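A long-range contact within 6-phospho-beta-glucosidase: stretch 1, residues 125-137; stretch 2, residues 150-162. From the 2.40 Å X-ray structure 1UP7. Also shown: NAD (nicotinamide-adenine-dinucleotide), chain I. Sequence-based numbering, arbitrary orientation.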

# COMPACT_ATOMS: atom_id res chain seq x y z
N TYR A 125 -12.32 -23.40 -20.90
CA TYR A 125 -11.00 -23.91 -21.24
C TYR A 125 -10.03 -23.93 -20.04
O TYR A 125 -9.36 -24.95 -19.82
CB TYR A 125 -10.42 -23.14 -22.45
CG TYR A 125 -11.04 -23.47 -23.81
CD1 TYR A 125 -11.95 -24.55 -23.98
CD2 TYR A 125 -10.68 -22.73 -24.95
CE1 TYR A 125 -12.47 -24.88 -25.24
CE2 TYR A 125 -11.19 -23.04 -26.21
CZ TYR A 125 -12.09 -24.10 -26.35
OH TYR A 125 -12.58 -24.37 -27.60
N VAL A 126 -9.95 -22.84 -19.27
CA VAL A 126 -9.08 -22.78 -18.10
C VAL A 126 -9.55 -23.82 -17.07
O VAL A 126 -8.73 -24.50 -16.45
CB VAL A 126 -9.04 -21.35 -17.48
CG1 VAL A 126 -8.49 -21.39 -16.06
CG2 VAL A 126 -8.28 -20.36 -18.43
N ASP A 127 -10.86 -23.97 -16.92
CA ASP A 127 -11.37 -24.97 -15.98
C ASP A 127 -10.93 -26.39 -16.36
O ASP A 127 -10.49 -27.17 -15.51
CB ASP A 127 -12.88 -24.89 -15.77
CG ASP A 127 -13.34 -25.72 -14.58
OD1 ASP A 127 -13.01 -25.34 -13.43
OD2 ASP A 127 -13.99 -26.78 -14.69
N THR A 128 -10.99 -26.72 -17.64
CA THR A 128 -10.54 -28.03 -18.11
C THR A 128 -9.03 -28.22 -17.91
O THR A 128 -8.59 -29.30 -17.48
CB THR A 128 -10.93 -28.25 -19.60
OG1 THR A 128 -12.34 -28.20 -19.73
CG2 THR A 128 -10.62 -29.67 -20.06
N VAL A 129 -8.23 -27.19 -18.24
CA VAL A 129 -6.78 -27.28 -18.08
C VAL A 129 -6.44 -27.51 -16.60
O VAL A 129 -5.72 -28.44 -16.25
CB VAL A 129 -6.06 -26.03 -18.65
CG1 VAL A 129 -4.60 -25.96 -18.19
CG2 VAL A 129 -6.19 -25.97 -20.18
N ARG A 130 -7.00 -26.67 -15.73
CA ARG A 130 -6.76 -26.78 -14.30
C ARG A 130 -7.15 -28.16 -13.72
O ARG A 130 -6.48 -28.66 -12.83
CB ARG A 130 -7.43 -25.58 -13.60
CG ARG A 130 -8.41 -25.83 -12.49
CD ARG A 130 -9.25 -24.57 -12.10
NE ARG A 130 -8.43 -23.66 -11.30
CZ ARG A 130 -8.54 -22.34 -11.27
NH1 ARG A 130 -9.46 -21.72 -11.97
NH2 ARG A 130 -7.70 -21.65 -10.51
N LYS A 131 -8.19 -28.78 -14.25
CA LYS A 131 -8.66 -30.07 -13.71
C LYS A 131 -7.89 -31.26 -14.30
O LYS A 131 -8.04 -32.36 -13.82
CB LYS A 131 -10.16 -30.27 -13.95
CG LYS A 131 -11.04 -29.66 -12.85
CD LYS A 131 -12.29 -28.96 -13.42
CE LYS A 131 -13.61 -29.56 -12.88
NZ LYS A 131 -14.85 -28.76 -13.25
N THR A 132 -7.09 -31.02 -15.34
CA THR A 132 -6.31 -32.10 -15.95
C THR A 132 -4.80 -31.88 -15.80
O THR A 132 -4.20 -32.30 -14.78
CB THR A 132 -6.71 -32.33 -17.44
OG1 THR A 132 -6.69 -31.08 -18.15
CG2 THR A 132 -8.17 -32.76 -17.56
N SER A 133 -4.18 -31.21 -16.77
CA SER A 133 -2.73 -31.11 -16.85
C SER A 133 -2.13 -30.02 -15.96
O SER A 133 -0.94 -30.02 -15.68
CB SER A 133 -2.32 -30.81 -18.30
OG SER A 133 -2.95 -29.63 -18.81
N ASN A 134 -2.95 -29.06 -15.56
CA ASN A 134 -2.40 -27.86 -14.94
C ASN A 134 -1.21 -27.27 -15.74
O ASN A 134 -0.18 -26.91 -15.18
CB ASN A 134 -2.02 -28.16 -13.48
CG ASN A 134 -2.60 -27.14 -12.53
OD1 ASN A 134 -1.93 -26.15 -12.20
ND2 ASN A 134 -3.88 -27.32 -12.15
N ALA A 135 -1.36 -27.23 -17.07
CA ALA A 135 -0.36 -26.68 -17.96
C ALA A 135 -0.24 -25.17 -17.78
O ALA A 135 -1.15 -24.52 -17.26
CB ALA A 135 -0.75 -26.98 -19.38
N THR A 136 0.88 -24.62 -18.25
CA THR A 136 1.02 -23.19 -18.42
C THR A 136 0.27 -22.81 -19.67
O THR A 136 0.51 -23.38 -20.74
CB THR A 136 2.48 -22.81 -18.54
OG1 THR A 136 3.08 -22.97 -17.25
CG2 THR A 136 2.63 -21.31 -18.85
N ILE A 137 -0.62 -21.85 -19.56
CA ILE A 137 -1.30 -21.34 -20.75
C ILE A 137 -0.60 -20.09 -21.25
O ILE A 137 -0.38 -19.17 -20.48
CB ILE A 137 -2.79 -21.07 -20.49
CG1 ILE A 137 -3.52 -22.34 -20.07
CG2 ILE A 137 -3.46 -20.51 -21.77
CD1 ILE A 137 -4.80 -22.10 -19.24
N PHE A 150 -8.63 -11.11 -16.28
CA PHE A 150 -9.74 -11.96 -15.93
C PHE A 150 -9.30 -13.33 -15.36
O PHE A 150 -9.77 -13.73 -14.28
CB PHE A 150 -10.63 -12.13 -17.16
CG PHE A 150 -11.72 -13.16 -17.01
CD1 PHE A 150 -12.77 -12.97 -16.11
CD2 PHE A 150 -11.73 -14.28 -17.84
CE1 PHE A 150 -13.82 -13.91 -16.01
CE2 PHE A 150 -12.75 -15.22 -17.75
CZ PHE A 150 -13.81 -15.03 -16.84
N VAL A 151 -8.38 -14.01 -16.05
CA VAL A 151 -7.91 -15.30 -15.59
C VAL A 151 -7.08 -15.23 -14.29
O VAL A 151 -7.31 -16.04 -13.37
CB VAL A 151 -7.11 -16.07 -16.64
CG1 VAL A 151 -6.62 -17.42 -16.04
CG2 VAL A 151 -7.94 -16.28 -17.92
N ARG A 152 -6.16 -14.29 -14.21
CA ARG A 152 -5.32 -14.17 -13.00
C ARG A 152 -6.09 -13.74 -11.76
O ARG A 152 -5.89 -14.28 -10.68
CB ARG A 152 -4.17 -13.18 -13.23
CG ARG A 152 -3.15 -13.68 -14.21
CD ARG A 152 -2.46 -14.97 -13.82
NE ARG A 152 -1.93 -14.92 -12.46
CZ ARG A 152 -0.73 -14.45 -12.12
NH1 ARG A 152 0.10 -13.96 -13.03
NH2 ARG A 152 -0.36 -14.47 -10.86
N ASN A 153 -6.98 -12.76 -11.93
CA ASN A 153 -7.61 -12.12 -10.78
C ASN A 153 -9.03 -12.57 -10.45
O ASN A 153 -9.52 -12.32 -9.36
CB ASN A 153 -7.52 -10.59 -10.93
CG ASN A 153 -6.09 -10.09 -10.73
OD1 ASN A 153 -5.31 -10.72 -10.02
ND2 ASN A 153 -5.75 -8.97 -11.36
N TYR A 154 -9.69 -13.23 -11.38
CA TYR A 154 -11.06 -13.66 -11.14
C TYR A 154 -11.19 -15.18 -11.21
O TYR A 154 -11.81 -15.77 -10.35
CB TYR A 154 -12.04 -12.95 -12.07
CG TYR A 154 -12.06 -11.45 -11.84
CD1 TYR A 154 -11.07 -10.65 -12.39
CD2 TYR A 154 -13.05 -10.85 -11.02
CE1 TYR A 154 -11.05 -9.28 -12.18
CE2 TYR A 154 -13.03 -9.48 -10.79
CZ TYR A 154 -12.03 -8.71 -11.38
OH TYR A 154 -12.00 -7.36 -11.22
N LEU A 155 -10.58 -15.84 -12.21
CA LEU A 155 -10.50 -17.32 -12.18
C LEU A 155 -9.37 -17.81 -11.27
O LEU A 155 -9.37 -18.95 -10.85
CB LEU A 155 -10.38 -17.93 -13.57
CG LEU A 155 -11.32 -17.35 -14.65
CD1 LEU A 155 -11.05 -18.09 -15.93
CD2 LEU A 155 -12.83 -17.44 -14.27
N GLU A 156 -8.39 -16.93 -10.99
CA GLU A 156 -7.30 -17.25 -10.06
C GLU A 156 -6.56 -18.49 -10.54
O GLU A 156 -6.28 -19.41 -9.77
CB GLU A 156 -7.82 -17.39 -8.59
CG GLU A 156 -8.44 -16.10 -8.02
CD GLU A 156 -8.94 -16.21 -6.58
OE1 GLU A 156 -8.27 -16.81 -5.73
OE2 GLU A 156 -10.02 -15.67 -6.27
N TYR A 157 -6.25 -18.52 -11.82
CA TYR A 157 -5.36 -19.52 -12.37
C TYR A 157 -4.00 -18.89 -12.64
O TYR A 157 -3.88 -18.05 -13.54
CB TYR A 157 -5.96 -20.11 -13.65
CG TYR A 157 -5.22 -21.32 -14.14
CD1 TYR A 157 -5.37 -22.56 -13.51
CD2 TYR A 157 -4.34 -21.22 -15.21
CE1 TYR A 157 -4.69 -23.67 -13.96
CE2 TYR A 157 -3.65 -22.32 -15.67
CZ TYR A 157 -3.81 -23.54 -15.05
OH TYR A 157 -3.10 -24.63 -15.50
N GLU A 158 -3.01 -19.26 -11.84
CA GLU A 158 -1.74 -18.56 -11.82
C GLU A 158 -0.95 -18.66 -13.13
O GLU A 158 -0.40 -17.66 -13.60
CB GLU A 158 -0.86 -19.05 -10.66
CG GLU A 158 0.48 -18.31 -10.69
CD GLU A 158 1.34 -18.50 -9.46
OE1 GLU A 158 1.36 -19.63 -8.87
OE2 GLU A 158 2.04 -17.51 -9.10
N LYS A 159 -0.91 -19.84 -13.71
CA LYS A 159 -0.09 -20.11 -14.89
C LYS A 159 -0.80 -19.75 -16.18
O LYS A 159 -0.97 -20.59 -17.08
CB LYS A 159 0.33 -21.57 -14.92
CG LYS A 159 1.43 -21.88 -13.92
CD LYS A 159 1.04 -22.97 -13.01
CE LYS A 159 1.74 -24.24 -13.39
NZ LYS A 159 1.08 -24.80 -14.59
N PHE A 160 -1.19 -18.48 -16.28
CA PHE A 160 -1.77 -17.95 -17.49
C PHE A 160 -0.98 -16.71 -17.86
O PHE A 160 -1.00 -15.69 -17.13
CB PHE A 160 -3.23 -17.63 -17.26
CG PHE A 160 -3.98 -17.21 -18.51
CD1 PHE A 160 -3.89 -15.89 -19.00
CD2 PHE A 160 -4.81 -18.12 -19.17
CE1 PHE A 160 -4.60 -15.49 -20.12
CE2 PHE A 160 -5.56 -17.72 -20.33
CZ PHE A 160 -5.45 -16.42 -20.80
N ILE A 161 -0.27 -16.80 -18.98
CA ILE A 161 0.62 -15.74 -19.40
C ILE A 161 0.10 -15.10 -20.66
O ILE A 161 0.04 -15.76 -21.70
CB ILE A 161 2.04 -16.30 -19.62
CG1 ILE A 161 2.52 -17.05 -18.38
CG2 ILE A 161 2.99 -15.18 -20.00
CD1 ILE A 161 3.90 -17.77 -18.58
N GLY A 162 -0.24 -13.82 -20.57
CA GLY A 162 -0.74 -13.07 -21.71
C GLY A 162 0.41 -12.52 -22.52
O GLY A 162 1.38 -11.96 -21.98
PA NAD I . -8.57 -16.63 -36.76
O1A NAD I . -9.89 -16.09 -37.15
O2A NAD I . -7.77 -17.31 -37.89
O5B NAD I . -8.90 -17.68 -35.58
C5B NAD I . -7.98 -18.70 -35.28
C4B NAD I . -8.69 -20.05 -35.20
O4B NAD I . -9.49 -20.13 -34.02
C3B NAD I . -9.62 -20.35 -36.37
O3B NAD I . -9.12 -21.50 -37.04
C2B NAD I . -10.98 -20.64 -35.72
O2B NAD I . -11.65 -21.72 -36.34
C1B NAD I . -10.54 -21.05 -34.32
N9A NAD I . -11.57 -20.93 -33.29
C8A NAD I . -12.59 -20.01 -33.15
N7A NAD I . -13.23 -20.32 -32.00
C5A NAD I . -12.62 -21.35 -31.39
C6A NAD I . -12.87 -22.05 -30.22
N6A NAD I . -13.89 -21.74 -29.41
N1A NAD I . -12.04 -23.11 -29.88
C2A NAD I . -10.99 -23.48 -30.70
N3A NAD I . -10.78 -22.79 -31.87
C4A NAD I . -11.58 -21.75 -32.20
O3 NAD I . -7.76 -15.38 -36.16
PN NAD I . -6.18 -15.20 -35.99
O1N NAD I . -5.88 -13.99 -36.80
O2N NAD I . -5.42 -16.41 -36.19
O5D NAD I . -5.99 -14.87 -34.43
C5D NAD I . -6.59 -15.61 -33.38
C4D NAD I . -6.54 -14.74 -32.11
O4D NAD I . -5.21 -14.41 -31.71
C3D NAD I . -7.25 -13.41 -32.30
O3D NAD I . -7.95 -13.18 -31.12
C2D NAD I . -6.13 -12.39 -32.48
O2D NAD I . -6.44 -11.08 -32.06
C1D NAD I . -4.96 -13.00 -31.74
N1N NAD I . -3.74 -12.89 -32.54
C2N NAD I . -3.06 -14.07 -32.74
C3N NAD I . -1.90 -14.11 -33.47
C7N NAD I . -1.22 -15.44 -33.66
O7N NAD I . 0.18 -15.61 -33.52
N7N NAD I . -1.98 -16.50 -33.97
C4N NAD I . -1.43 -12.91 -34.01
C5N NAD I . -2.11 -11.69 -33.81
C6N NAD I . -3.28 -11.69 -33.06

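Tyr157 has more of its surface covered by the other stretch than any other residue here, 116 Å², and its CA-to-CB bond points toward stretch 1. Its side chain is bordered by aliphatic groups: Val126 CG1 lies 3.7 Å from Tyr157 CB, Ile137 CD1 lies 3.8 Å from Tyr157 CE2, and Arg130 CB comes to 3.4 Å from Tyr157 CE1. The hydroxyl reaches past them to the loop after helix 125-131, where Tyr157 OH donates a hydrogen bond to Ala135 O at 2.6 Å. That acceptor sits near the ring plane, at the edge, as expected for a phenol hydrogen bond.

Ile137 (84 Å²) joins the strands. The bridge to Phe160 is parallel, with the two CA atoms 4.7 Å apart, and its two hydrogen bonds straddle Phe160 in sequence: Ile137 N donates to Lys159 O at 2.8 Å (N-H...O angle 170°), and Ile161 N donates to Ile137 O at 2.8 Å (175°). Both are nearly linear. The side chains of Ile137 and Phe160 share a face of the sheet, so Ile137 CG2 packs 3.8 Å from Phe160 CE2. Val126 meets the same ring from the helix, its CG2 4.2 Å from Phe160 CD2.

Lys159 (79 Å²) contributes through its side chain as well as its carbonyl. Its NZ donates to Asn134 O at 2.5 Å, a short bond that ties the lysine to the loop just before strand 136-137.

Arg130, nearly as well covered at 75 Å², binds the backbone at Leu155 and Glu156, the latter the first residue after the helix to leave helical phi/psi, with positive phi. Arg130 NH1 and NH2 donate to Leu155 O at 3.0 and 3.2 Å; a weak bond runs from Arg130 NH2 to Glu156 O (2.8 Å, 124°). Both carbonyl oxygens lie near the guanidinium plane, while Tyr157 CD1 lies over one face.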